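Local coordinates for 178aa long hypothetical molybdenum cofactor biosynthesis protein B (Sulfolobus tokodaii, PDB 3IWT) that probably binds molybdopterin and takes part in molybdenum cofactor biosynthesis, as a member of the MogA/MoaB family, at residues Phe18-Ile23 / Gln47-Asn52; Gly42-Gln47 / Leu159-Leu164. All coordinates share one frame; numbering follows the deposited sequence. Where two conformers were deposited one is given.

Contact 1: residues Phe18-Ile23 / Gln47-Asn52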
ATOM      1  N   PHE A  18      10.884 -19.823  23.216  1.00 44.34           N
ATOM      2  CA  PHE A  18       9.880 -19.882  22.146  1.00 44.18           C
ATOM      3  C   PHE A  18       8.487 -19.954  22.748  1.00 44.31           C
ATOM      4  O   PHE A  18       8.288 -20.593  23.786  1.00 45.26           O
ATOM      5  CB  PHE A  18      10.104 -21.116  21.267  1.00 44.66           C
ATOM      6  CG  PHE A  18      11.295 -21.013  20.358  1.00 44.39           C
ATOM      7  CD1 PHE A  18      12.564 -21.120  20.868  1.00 45.45           C
ATOM      8  CD2 PHE A  18      11.131 -20.775  18.987  1.00 46.79           C
ATOM      9  CE1 PHE A  18      13.677 -21.041  20.055  1.00 46.84           C
ATOM     10  CE2 PHE A  18      12.249 -20.695  18.146  1.00 46.63           C
ATOM     11  CZ  PHE A  18      13.524 -20.802  18.695  1.00 44.38           C
ATOM     12  N   TYR A  19       7.530 -19.299  22.085  1.00 43.72           N
ATOM     13  CA  TYR A  19       6.119 -19.430  22.396  1.00 43.43           C
ATOM     14  C   TYR A  19       5.426 -20.034  21.170  1.00 43.22           C
ATOM     15  O   TYR A  19       5.613 -19.556  20.040  1.00 43.50           O
ATOM     16  CB  TYR A  19       5.528 -18.056  22.699  1.00 43.78           C
ATOM     17  CG  TYR A  19       4.184 -18.068  23.369  1.00 43.45           C
ATOM     18  CD1 TYR A  19       4.053 -17.643  24.687  1.00 44.47           C
ATOM     19  CD2 TYR A  19       3.048 -18.467  22.688  1.00 43.69           C
ATOM     20  CE1 TYR A  19       2.816 -17.596  25.307  1.00 45.35           C
ATOM     21  CE2 TYR A  19       1.817 -18.469  23.302  1.00 43.92           C
ATOM     22  CZ  TYR A  19       1.706 -18.022  24.614  1.00 45.92           C
ATOM     23  OH  TYR A  19       0.480 -17.975  25.214  1.00 43.85           O
ATOM     24  N   VAL A  20       4.610 -21.062  21.396  1.00 42.96           N
ATOM     25  CA  VAL A  20       4.032 -21.830  20.288  1.00 43.32           C
ATOM     26  C   VAL A  20       2.523 -21.590  20.236  1.00 43.25           C
ATOM     27  O   VAL A  20       1.843 -21.729  21.249  1.00 43.95           O
ATOM     28  CB  VAL A  20       4.318 -23.345  20.407  1.00 43.24           C
ATOM     29  CG1 VAL A  20       3.717 -24.128  19.225  1.00 43.46           C
ATOM     30  CG2 VAL A  20       5.825 -23.602  20.484  1.00 44.49           C
ATOM     31  N   ILE A  21       2.006 -21.271  19.057  1.00 42.23           N
ATOM     32  CA  ILE A  21       0.570 -21.007  18.908  1.00 42.78           C
ATOM     33  C   ILE A  21      -0.032 -21.918  17.847  1.00 42.74           C
ATOM     34  O   ILE A  21       0.407 -21.929  16.685  1.00 43.85           O
ATOM     35  CB  ILE A  21       0.283 -19.532  18.556  1.00 42.88           C
ATOM     36  CG1 ILE A  21       0.891 -18.579  19.588  1.00 42.54           C
ATOM     37  CG2 ILE A  21      -1.251 -19.275  18.395  1.00 42.38           C
ATOM     38  CD1 ILE A  21       0.763 -17.090  19.188  1.00 41.09           C
ATOM     39  N   THR A  22      -1.040 -22.688  18.221  1.00 42.24           N
ATOM     40  CA  THR A  22      -1.699 -23.560  17.244  1.00 43.20           C
ATOM     41  C   THR A  22      -3.002 -22.903  16.836  1.00 43.70           C
ATOM     42  O   THR A  22      -3.790 -22.535  17.688  1.00 43.50           O
ATOM     43  CB  THR A  22      -1.910 -24.983  17.810  1.00 43.20           C
ATOM     44  OG1 THR A  22      -0.629 -25.578  17.998  1.00 44.29           O
ATOM     45  CG2 THR A  22      -2.760 -25.847  16.854  1.00 41.78           C
ATOM     46  N   ILE A  23      -3.197 -22.741  15.521  1.00 44.36           N
ATOM     47  CA  ILE A  23      -4.405 -22.116  14.976  1.00 44.19           C
ATOM     48  C   ILE A  23      -5.210 -23.203  14.254  1.00 44.29           C
ATOM     49  O   ILE A  23      -4.878 -23.617  13.133  1.00 43.82           O
ATOM     50  CB  ILE A  23      -4.059 -20.940  14.038  1.00 44.32           C
ATOM     51  CG1 ILE A  23      -3.146 -19.948  14.761  1.00 44.70           C
ATOM     52  CG2 ILE A  23      -5.308 -20.266  13.557  1.00 44.17           C
ATOM     53  CD1 ILE A  23      -2.579 -18.831  13.891  1.00 45.80           C
ATOM     54  N   GLN A  47       8.975 -30.470  20.375  1.00 46.81           N
ATOM     55  CA  GLN A  47       9.935 -31.586  20.409  1.00 47.89           C
ATOM     56  C   GLN A  47      11.268 -31.162  19.756  1.00 47.43           C
ATOM     57  O   GLN A  47      12.344 -31.335  20.345  1.00 46.19           O
ATOM     58  CB  GLN A  47       9.334 -32.751  19.600  1.00 48.23           C
ATOM     59  CG  GLN A  47       9.241 -34.114  20.264  0.50 49.21           C
ATOM     60  CD  GLN A  47       9.179 -35.231  19.221  0.50 49.02           C
ATOM     61  OE1 GLN A  47       8.285 -35.246  18.368  0.50 50.90           O
ATOM     62  NE2 GLN A  47      10.148 -36.135  19.255  0.50 53.53           N
ATOM     63  N   LEU A  48      11.176 -30.606  18.534  1.00 46.53           N
ATOM     64  CA  LEU A  48      12.367 -30.218  17.769  1.00 46.97           C
ATOM     65  C   LEU A  48      13.076 -29.042  18.402  1.00 46.40           C
ATOM     66  O   LEU A  48      14.305 -29.003  18.444  1.00 46.51           O
ATOM     67  CB  LEU A  48      12.038 -29.885  16.296  1.00 47.09           C
ATOM     68  CG  LEU A  48      11.795 -31.052  15.326  1.00 47.96           C
ATOM     69  CD1 LEU A  48      11.308 -30.542  13.968  1.00 48.16           C
ATOM     70  CD2 LEU A  48      13.043 -31.911  15.190  1.00 50.14           C
ATOM     71  N   LEU A  49      12.300 -28.048  18.860  1.00 46.88           N
ATOM     72  CA  LEU A  49      12.871 -26.879  19.525  1.00 47.61           C
ATOM     73  C   LEU A  49      13.620 -27.268  20.790  1.00 46.75           C
ATOM     74  O   LEU A  49      14.761 -26.828  21.003  1.00 49.66           O
ATOM     75  CB  LEU A  49      11.816 -25.841  19.914  1.00 46.06           C
ATOM     76  CG  LEU A  49      11.260 -24.974  18.784  1.00 46.46           C
ATOM     77  CD1 LEU A  49      10.088 -24.162  19.352  1.00 45.86           C
ATOM     78  CD2 LEU A  49      12.332 -24.064  18.126  1.00 43.61           C
ATOM     79  N   ILE A  50      13.021 -28.153  21.597  1.00 49.44           N
ATOM     80  CA  ILE A  50      13.665 -28.728  22.832  1.00 48.71           C
ATOM     81  C   ILE A  50      14.874 -29.647  22.578  1.00 50.00           C
ATOM     82  O   ILE A  50      15.888 -29.707  23.374  1.00 50.54           O
ATOM     83  CB  ILE A  50      12.607 -29.499  23.684  1.00 49.17           C
ATOM     84  CG1 ILE A  50      11.608 -28.487  24.288  1.00 48.82           C
ATOM     85  CG2 ILE A  50      13.284 -30.317  24.782  1.00 48.42           C
ATOM     86  CD1 ILE A  50      10.358 -29.072  24.917  1.00 49.64           C
ATOM     87  N   GLU A  51      14.756 -30.477  21.558  1.00 49.89           N
ATOM     88  CA  GLU A  51      15.838 -31.363  21.133  0.50 49.61           C
ATOM     89  C   GLU A  51      17.072 -30.553  20.738  1.00 49.54           C
ATOM     90  O   GLU A  51      18.201 -31.042  20.821  1.00 49.86           O
ATOM     91  CB  GLU A  51      15.359 -32.193  19.943  0.50 49.75           C
ATOM     92  CG  GLU A  51      16.398 -33.059  19.279  0.50 50.13           C
ATOM     93  CD  GLU A  51      15.793 -33.852  18.145  0.50 50.92           C
ATOM     94  OE1 GLU A  51      15.527 -35.088  18.390  0.50 51.54           O
ATOM     95  OE2 GLU A  51      15.568 -33.215  17.021  0.50 49.80           O
ATOM     96  N   ASN A  52      16.841 -29.314  20.292  1.00 49.05           N
ATOM     97  CA  ASN A  52      17.911 -28.429  19.843  1.00 48.79           C
ATOM     98  C   ASN A  52      18.391 -27.403  20.877  1.00 47.54           C
ATOM     99  O   ASN A  52      19.221 -26.523  20.542  1.00 48.76           O
ATOM    100  CB  ASN A  52      17.496 -27.754  18.539  1.00 49.36           C
ATOM    101  CG  ASN A  52      17.671 -28.660  17.348  1.00 51.65           C
ATOM    102  OD1 ASN A  52      18.694 -28.584  16.681  1.00 58.41           O
ATOM    103  ND2 ASN A  52      16.701 -29.560  17.094  1.00 51.13           N
TER
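Phe18 and Leu49 make a buried, wholly apolar strand-to-helix contact, in which helix 40-51 lies against one face of the central sheet. Helix 40-51 lies in the connection from strand 17-23 to strand 55-62, its parallel neighbour, with helix 25-32 before it. The contact therefore sits inside a beta-alpha-beta crossover of the alpha/beta fold. Its main feature is a CH-pi contact. Leu49 CD2 lies over the centre of the Phe18 ring, 3.5 Å from the centroid and 15° off the ring normal. The nearest ring atom, Phe18 CE2, is 3.4 Å from Leu49 CD2. The second methyl is on the same side of the ring plane but just outside the ring outline, with Leu49 CD1 3.5 Å from Phe18 CG. Phe18 has CG anti to its carbonyl carbon (chi1 -73°), and chi2 of 74° turns that face to the helix. Val20 adds a looser touch, with CG2 4.4 Å from Leu49 CD1. The His54 ring also meets that of Phe18. Just beyond, Asn52 ND2 donates to Leu48 O at 2.8 Å, a side-chain bond where the helix ends. Without the ring, as with an alanine here, both Leu49 methyls would probably lose their main partner on the strand. With no hydrogen bond across the interface, the helix is held to the strand here by dispersion and the exclusion of water.

Contact 2: residues Gly42-Gln47 / Leu159-Leu164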
ATOM      1  N   GLY A  42       1.962 -28.806  16.606  1.00 45.48           N
ATOM      2  CA  GLY A  42       2.478 -28.105  17.798  1.00 45.50           C
ATOM      3  C   GLY A  42       3.481 -28.976  18.535  1.00 45.47           C
ATOM      4  O   GLY A  42       4.515 -28.491  19.009  1.00 46.30           O
ATOM      5  N   ASP A  43       3.156 -30.262  18.645  1.00 45.00           N
ATOM      6  CA  ASP A  43       4.021 -31.254  19.307  1.00 45.19           C
ATOM      7  C   ASP A  43       5.373 -31.386  18.623  1.00 44.43           C
ATOM      8  O   ASP A  43       6.396 -31.421  19.288  1.00 43.88           O
ATOM      9  CB  ASP A  43       3.331 -32.624  19.354  1.00 45.11           C
ATOM     10  CG  ASP A  43       2.208 -32.680  20.389  1.00 46.72           C
ATOM     11  OD1 ASP A  43       1.972 -31.679  21.096  1.00 45.31           O
ATOM     12  OD2 ASP A  43       1.539 -33.722  20.479  1.00 46.18           O
ATOM     13  N   ILE A  44       5.371 -31.428  17.298  1.00 44.70           N
ATOM     14  CA  ILE A  44       6.610 -31.475  16.510  1.00 45.43           C
ATOM     15  C   ILE A  44       7.489 -30.243  16.755  1.00 44.95           C
ATOM     16  O   ILE A  44       8.698 -30.370  16.921  1.00 44.18           O
ATOM     17  CB  ILE A  44       6.310 -31.626  14.970  1.00 45.77           C
ATOM     18  CG1 ILE A  44       5.939 -33.065  14.634  1.00 47.47           C
ATOM     19  CG2 ILE A  44       7.517 -31.221  14.107  1.00 46.65           C
ATOM     20  CD1 ILE A  44       5.341 -33.244  13.232  1.00 47.40           C
ATOM     21  N   ILE A  45       6.874 -29.059  16.785  1.00 44.99           N
ATOM     22  CA  ILE A  45       7.596 -27.813  17.006  1.00 45.29           C
ATOM     23  C   ILE A  45       8.256 -27.840  18.388  1.00 45.56           C
ATOM     24  O   ILE A  45       9.446 -27.583  18.507  1.00 45.89           O
ATOM     25  CB  ILE A  45       6.662 -26.593  16.875  1.00 45.13           C
ATOM     26  CG1 ILE A  45       6.173 -26.455  15.422  1.00 45.65           C
ATOM     27  CG2 ILE A  45       7.354 -25.303  17.363  1.00 45.70           C
ATOM     28  CD1 ILE A  45       5.070 -25.388  15.229  1.00 45.44           C
ATOM     29  N   LYS A  46       7.496 -28.205  19.411  1.00 45.30           N
ATOM     30  CA  LYS A  46       8.030 -28.281  20.774  1.00 46.11           C
ATOM     31  C   LYS A  46       9.195 -29.259  20.894  1.00 46.32           C
ATOM     32  O   LYS A  46      10.256 -28.905  21.422  1.00 45.62           O
ATOM     33  CB  LYS A  46       6.919 -28.670  21.743  1.00 46.06           C
ATOM     34  CG  LYS A  46       5.836 -27.619  21.908  1.00 46.46           C
ATOM     35  CD  LYS A  46       4.598 -28.220  22.550  1.00 46.77           C
ATOM     36  CE  LYS A  46       3.544 -27.148  22.787  1.00 47.69           C
ATOM     37  NZ  LYS A  46       2.337 -27.701  23.466  1.00 46.71           N
ATOM     38  N   GLN A  47       8.975 -30.470  20.375  1.00 46.81           N
ATOM     39  CA  GLN A  47       9.935 -31.586  20.409  1.00 47.89           C
ATOM     40  C   GLN A  47      11.268 -31.162  19.756  1.00 47.43           C
ATOM     41  O   GLN A  47      12.344 -31.335  20.345  1.00 46.19           O
ATOM     42  CB  GLN A  47       9.334 -32.751  19.600  1.00 48.23           C
ATOM     43  CG  GLN A  47       9.241 -34.114  20.264  0.50 49.21           C
ATOM     44  CD  GLN A  47       9.179 -35.231  19.221  0.50 49.02           C
ATOM     45  OE1 GLN A  47       8.285 -35.246  18.368  0.50 50.90           O
ATOM     46  NE2 GLN A  47      10.148 -36.135  19.255  0.50 53.53           N
ATOM     47  N   LEU A 159       9.650 -29.259   8.061  1.00 43.53           N
ATOM     48  CA  LEU A 159      10.516 -28.706   7.028  1.00 43.20           C
ATOM     49  C   LEU A 159      11.000 -27.305   7.362  1.00 43.32           C
ATOM     50  O   LEU A 159      12.173 -27.010   7.192  1.00 43.49           O
ATOM     51  CB  LEU A 159       9.764 -28.652   5.692  1.00 42.97           C
ATOM     52  CG  LEU A 159      10.563 -28.259   4.433  1.00 43.43           C
ATOM     53  CD1 LEU A 159      11.638 -29.312   4.122  1.00 44.74           C
ATOM     54  CD2 LEU A 159       9.626 -28.066   3.250  1.00 43.89           C
ATOM     55  N   ALA A 160      10.082 -26.429   7.793  1.00 42.41           N
ATOM     56  CA  ALA A 160      10.408 -25.058   8.144  1.00 43.13           C
ATOM     57  C   ALA A 160      11.405 -25.041   9.288  1.00 43.27           C
ATOM     58  O   ALA A 160      12.406 -24.339   9.224  1.00 42.85           O
ATOM     59  CB  ALA A 160       9.126 -24.278   8.527  1.00 42.06           C
ATOM     60  N   LEU A 161      11.145 -25.836  10.327  1.00 43.91           N
ATOM     61  CA  LEU A 161      12.060 -25.884  11.469  1.00 45.27           C
ATOM     62  C   LEU A 161      13.477 -26.357  11.138  1.00 44.99           C
ATOM     63  O   LEU A 161      14.462 -25.710  11.509  1.00 44.38           O
ATOM     64  CB  LEU A 161      11.482 -26.759  12.572  1.00 45.69           C
ATOM     65  CG  LEU A 161      10.410 -26.110  13.444  1.00 48.40           C
ATOM     66  CD1 LEU A 161       9.602 -27.238  14.102  1.00 51.37           C
ATOM     67  CD2 LEU A 161      11.070 -25.186  14.483  1.00 51.52           C
ATOM     68  N   LYS A 162      13.579 -27.509  10.487  1.00 46.00           N
ATOM     69  CA  LYS A 162      14.867 -28.099  10.189  1.00 45.90           C
ATOM     70  C   LYS A 162      15.688 -27.322   9.165  1.00 46.05           C
ATOM     71  O   LYS A 162      16.895 -27.146   9.343  1.00 45.58           O
ATOM     72  CB  LYS A 162      14.687 -29.537   9.693  1.00 46.96           C
ATOM     73  CG  LYS A 162      14.092 -30.470  10.721  1.00 46.60           C
ATOM     74  CD  LYS A 162      14.121 -31.879  10.168  1.00 47.95           C
ATOM     75  CE  LYS A 162      13.592 -32.903  11.109  1.00 48.76           C
ATOM     76  NZ  LYS A 162      13.782 -34.290  10.455  1.00 51.65           N
ATOM     77  N   GLU A 163      15.034 -26.830   8.113  1.00 45.93           N
ATOM     78  CA  GLU A 163      15.770 -26.226   7.027  0.70 46.24           C
ATOM     79  C   GLU A 163      15.970 -24.720   7.200  1.00 46.03           C
ATOM     80  O   GLU A 163      17.002 -24.202   6.792  1.00 46.15           O
ATOM     81  CB  GLU A 163      15.092 -26.572   5.701  0.70 46.67           C
ATOM     82  CG  GLU A 163      14.941 -28.084   5.491  0.70 48.25           C
ATOM     83  CD  GLU A 163      16.247 -28.816   5.664  0.70 48.13           C
ATOM     84  OE1 GLU A 163      17.256 -28.385   5.078  0.70 50.48           O
ATOM     85  OE2 GLU A 163      16.281 -29.805   6.410  0.70 49.92           O
ATOM     86  N   LEU A 164      15.013 -24.016   7.833  1.00 45.98           N
ATOM     87  CA  LEU A 164      15.061 -22.553   7.886  1.00 45.64           C
ATOM     88  C   LEU A 164      15.138 -21.884   9.265  1.00 45.40           C
ATOM     89  O   LEU A 164      15.870 -20.916   9.427  1.00 45.09           O
ATOM     90  CB  LEU A 164      13.844 -21.984   7.137  1.00 46.24           C
ATOM     91  CG  LEU A 164      13.707 -22.429   5.674  1.00 47.28           C
ATOM     92  CD1 LEU A 164      12.541 -21.682   5.042  1.00 46.31           C
ATOM     93  CD2 LEU A 164      14.973 -22.180   4.885  1.00 46.72           C
TER
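Leu161 reaches Ile44 and Ile45 with no polar bond between them; the shortest polar bonds here are backbone ones inside each helix, such as Lys46 N to Gly42 O at 3.0 Å. In helix 154-176 the matching bond runs from Glu163 N to Leu159 O, also 3.0 Å. These bonds satisfy backbone groups within each helix and leave the meeting surface to hydrocarbon. One methyl does the touching. Leu161 CD1 lies 3.6 Å from Ile45 CA, so it rests against the backbone of helix 40-51 as well as its side chains. Ile45 CG1 is 3.8 Å from Leu161 CD1, and the two side chains cross at about a right angle. Ile44 is more distant, with CG2 4.5 Å from Leu161 CD1. Leu161 has its CG anti to the carbonyl carbon (chi1 -79°), and with chi2 at 159° the CD1 branch extends across to the neighbouring helix. Ile86 of strand 84-88 touches both Leu161 and Ile45, so the two helices meet above the sheet they both cover. Ile44 also touches Pro154, and Ile45 touches Val157, both earlier in helix 154-176. Further along that helix there is a wider, pi-type turn at 161-164. There Leu164 O is hydrogen-bonded to Tyr133 OH of the second subunit, which places this helix at the subunit interface as well. Between residues 42-47 and 159-164 no hydrogen bond or charge pair forms, and one methyl, Leu161 CD1, makes the contact, so the spacing here rests on the fit of aliphatic groups.

Contacts 1 and 2 are both buried and use successive parts of helix 40-51, sharing Gln47. Contact 1 joins the helix to the sheet below it. Contact 2 joins it to helix 154-176, its neighbour on the same sheet face. The two touch directly: Leu48 CD1 is 3.7 Å from Leu161 CD1, and Val20 CG2 is 3.9 Å from Ile45 CG2. They thus belong to one continuous apolar core, though contact 1 links elements close in sequence and contact 2 links distant ones. Their chemistry differs in one respect. The strand offers an aromatic face to leucine methyls, whereas the helix pair meets through aliphatic groups alone.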